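Local coordinates for protein glycosyl hyrolase, family 3 (Deinococcus radiodurans, PDB 3TEV) that probably hydrolyses O-glycosyl bonds, as a member of glycoside hydrolase family 3, at residues Asn142-Asp147 against Gly184-Asp189. Residues are numbered along the deposited sequence; the frame is centred on the assembly and turned at random.
Sequences NPVIGD and GDTHQD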
loop_
_atom_site.group_PDB
_atom_site.type_symbol
_atom_site.label_atom_id
_atom_site.label_comp_id
_atom_site.label_asym_id
_atom_site.label_seq_id
_atom_site.Cartn_x
_atom_site.Cartn_y
_atom_site.Cartn_z
ATOM N N ASN A 142 -10.467 0.844 22.701
ATOM C CA ASN A 142 -9.273 0.454 21.947
ATOM C C ASN A 142 -9.135 1.267 20.646
ATOM O O ASN A 142 -9.331 0.723 19.551
ATOM C CB ASN A 142 -9.281 -1.062 21.667
ATOM C CG ASN A 142 -7.995 -1.554 20.991
ATOM O OD1 ASN A 142 -6.908 -1.034 21.244
ATOM N ND2 ASN A 142 -8.123 -2.566 20.131
ATOM N N PRO A 143 -8.806 2.579 20.759
ATOM C CA PRO A 143 -8.646 3.378 19.539
ATOM C C PRO A 143 -7.244 3.219 18.918
ATOM O O PRO A 143 -6.360 4.049 19.154
ATOM C CB PRO A 143 -8.899 4.815 20.021
ATOM C CG PRO A 143 -8.552 4.811 21.500
ATOM C CD PRO A 143 -8.538 3.375 21.979
ATOM N N VAL A 144 -7.049 2.147 18.149
ATOM C CA VAL A 144 -5.770 1.887 17.470
ATOM C C VAL A 144 -5.550 2.916 16.351
ATOM O O VAL A 144 -4.433 3.419 16.153
ATOM C CB VAL A 144 -5.689 0.432 16.878
ATOM C CG1 VAL A 144 -4.338 0.186 16.189
ATOM C CG2 VAL A 144 -5.928 -0.625 17.956
ATOM N N ILE A 145 -6.635 3.226 15.640
ATOM C CA ILE A 145 -6.594 4.101 14.472
ATOM C C ILE A 145 -7.046 5.522 14.832
ATOM O O ILE A 145 -6.375 6.499 14.473
ATOM C CB ILE A 145 -7.384 3.472 13.279
ATOM C CG1 ILE A 145 -6.769 2.112 12.871
ATOM C CG2 ILE A 145 -7.482 4.436 12.084
ATOM C CD1 ILE A 145 -5.217 2.096 12.597
ATOM N N GLY A 146 -8.163 5.625 15.556
ATOM C CA GLY A 146 -8.632 6.903 16.121
ATOM C C GLY A 146 -9.102 7.930 15.102
ATOM O O GLY A 146 -10.034 7.666 14.338
ATOM N N ASP A 147 -8.449 9.098 15.111
ATOM C CA ASP A 147 -8.705 10.223 14.179
ATOM C C ASP A 147 -8.744 9.841 12.698
ATOM O O ASP A 147 -9.477 10.441 11.902
ATOM C CB ASP A 147 -7.596 11.271 14.319
ATOM C CG ASP A 147 -7.633 11.983 15.632
ATOM O OD1 ASP A 147 -8.749 12.197 16.165
ATOM O OD2 ASP A 147 -6.538 12.340 16.128
ATOM N N GLY A 184 -8.678 -1.856 12.681
ATOM C CA GLY A 184 -9.479 -1.145 13.665
ATOM C C GLY A 184 -9.464 -1.632 15.108
ATOM O O GLY A 184 -9.531 -0.822 16.034
ATOM N N ASP A 185 -9.379 -2.942 15.320
ATOM C CA ASP A 185 -9.609 -3.489 16.662
ATOM C C ASP A 185 -8.666 -4.640 17.040
ATOM O O ASP A 185 -9.095 -5.723 17.439
ATOM C CB ASP A 185 -11.079 -3.886 16.804
ATOM C CG ASP A 185 -11.463 -4.230 18.232
ATOM O OD1 ASP A 185 -10.886 -3.668 19.194
ATOM O OD2 ASP A 185 -12.354 -5.081 18.384
ATOM N N THR A 186 -7.370 -4.364 16.930
ATOM C CA THR A 186 -6.309 -5.372 17.092
ATOM C C THR A 186 -5.808 -5.411 18.535
ATOM O O THR A 186 -5.906 -4.403 19.231
ATOM C CB THR A 186 -5.134 -5.086 16.121
ATOM O OG1 THR A 186 -4.613 -3.769 16.344
ATOM C CG2 THR A 186 -5.608 -5.149 14.690
ATOM N N HIS A 187 -5.328 -6.575 18.987
ATOM C CA HIS A 187 -4.679 -6.699 20.310
ATOM C C HIS A 187 -3.248 -7.248 20.218
ATOM O O HIS A 187 -3.005 -8.281 19.579
ATOM C CB HIS A 187 -5.545 -7.455 21.350
ATOM C CG HIS A 187 -5.720 -8.929 21.090
ATOM N ND1 HIS A 187 -6.865 -9.462 20.527
ATOM C CD2 HIS A 187 -4.917 -9.989 21.367
ATOM C CE1 HIS A 187 -6.747 -10.777 20.438
ATOM N NE2 HIS A 187 -5.575 -11.124 20.943
ATOM N N GLN A 188 -2.307 -6.517 20.826
ATOM C CA GLN A 188 -0.893 -6.899 20.879
ATOM C C GLN A 188 -0.523 -7.430 22.247
ATOM O O GLN A 188 -0.666 -6.743 23.252
ATOM C CB GLN A 188 0.023 -5.707 20.598
ATOM C CG GLN A 188 0.212 -5.355 19.161
ATOM C CD GLN A 188 1.497 -4.582 18.924
ATOM O OE1 GLN A 188 2.559 -5.166 18.668
ATOM N NE2 GLN A 188 1.405 -3.259 18.986
ATOM N N ASP A 189 -0.000 -8.644 22.269
ATOM C CA ASP A 189 0.455 -9.284 23.493
ATOM C C ASP A 189 1.736 -8.603 24.076
ATOM O O ASP A 189 1.913 -8.525 25.289
ATOM C CB ASP A 189 0.636 -10.778 23.186
ATOM C CG ASP A 189 1.401 -11.511 24.250
ATOM O OD1 ASP A 189 0.767 -11.981 25.222
ATOM O OD2 ASP A 189 2.643 -11.639 24.092
HETATM O O HOH W 1 -9.403 2.289 15.978
#
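Asn142 joins Asp185 and Thr186 in a polar contact between two loops, one after strand 128-129 and one after strand 174-180. The side-chain amide of Asn142 makes both direct hydrogen bonds. CG is anti to the backbone N (chi1 -175°), on a CB that points toward 184-189, and ND2 meets two acceptors there. Its ND2 donates to Asp185 OD1 at 3.1 Å, in a nearly straight bond. It meets that oxygen on the anti side, 21° out of the carboxylate plane. The second bond, from Asn142 ND2 to Thr186 O, is 3.0 Å long, and the donor is tilted from the carbonyl plane. Asp185 OD1 also accepts from Asn139, and Asp185 OD2 forms a salt bridge with Lys199. Both strands are neighbours in the parallel sheet of the TIM-barrel-type domain, so the contact ties together loops that follow adjacent strands. An alanine in place of Asn142 would probably leave Thr186 O without this donor and Asp185 OD1 with one bond fewer. Beside the amide, Val144 CG2 packs 3.8 Å from Thr186 OG1, the two side chains crossing at about a right angle. The inverse gamma turn centred on Pro143, closed by a weak bond from Val144 N to Asn142 O, sits between Asn142 and Val144. The buried Ile145 brings CG1 to 4.3 Å from Gly184 CA. A water bridges the backbones here, accepting from Ile145 N at 2.9 Å and donating to Gly184 O.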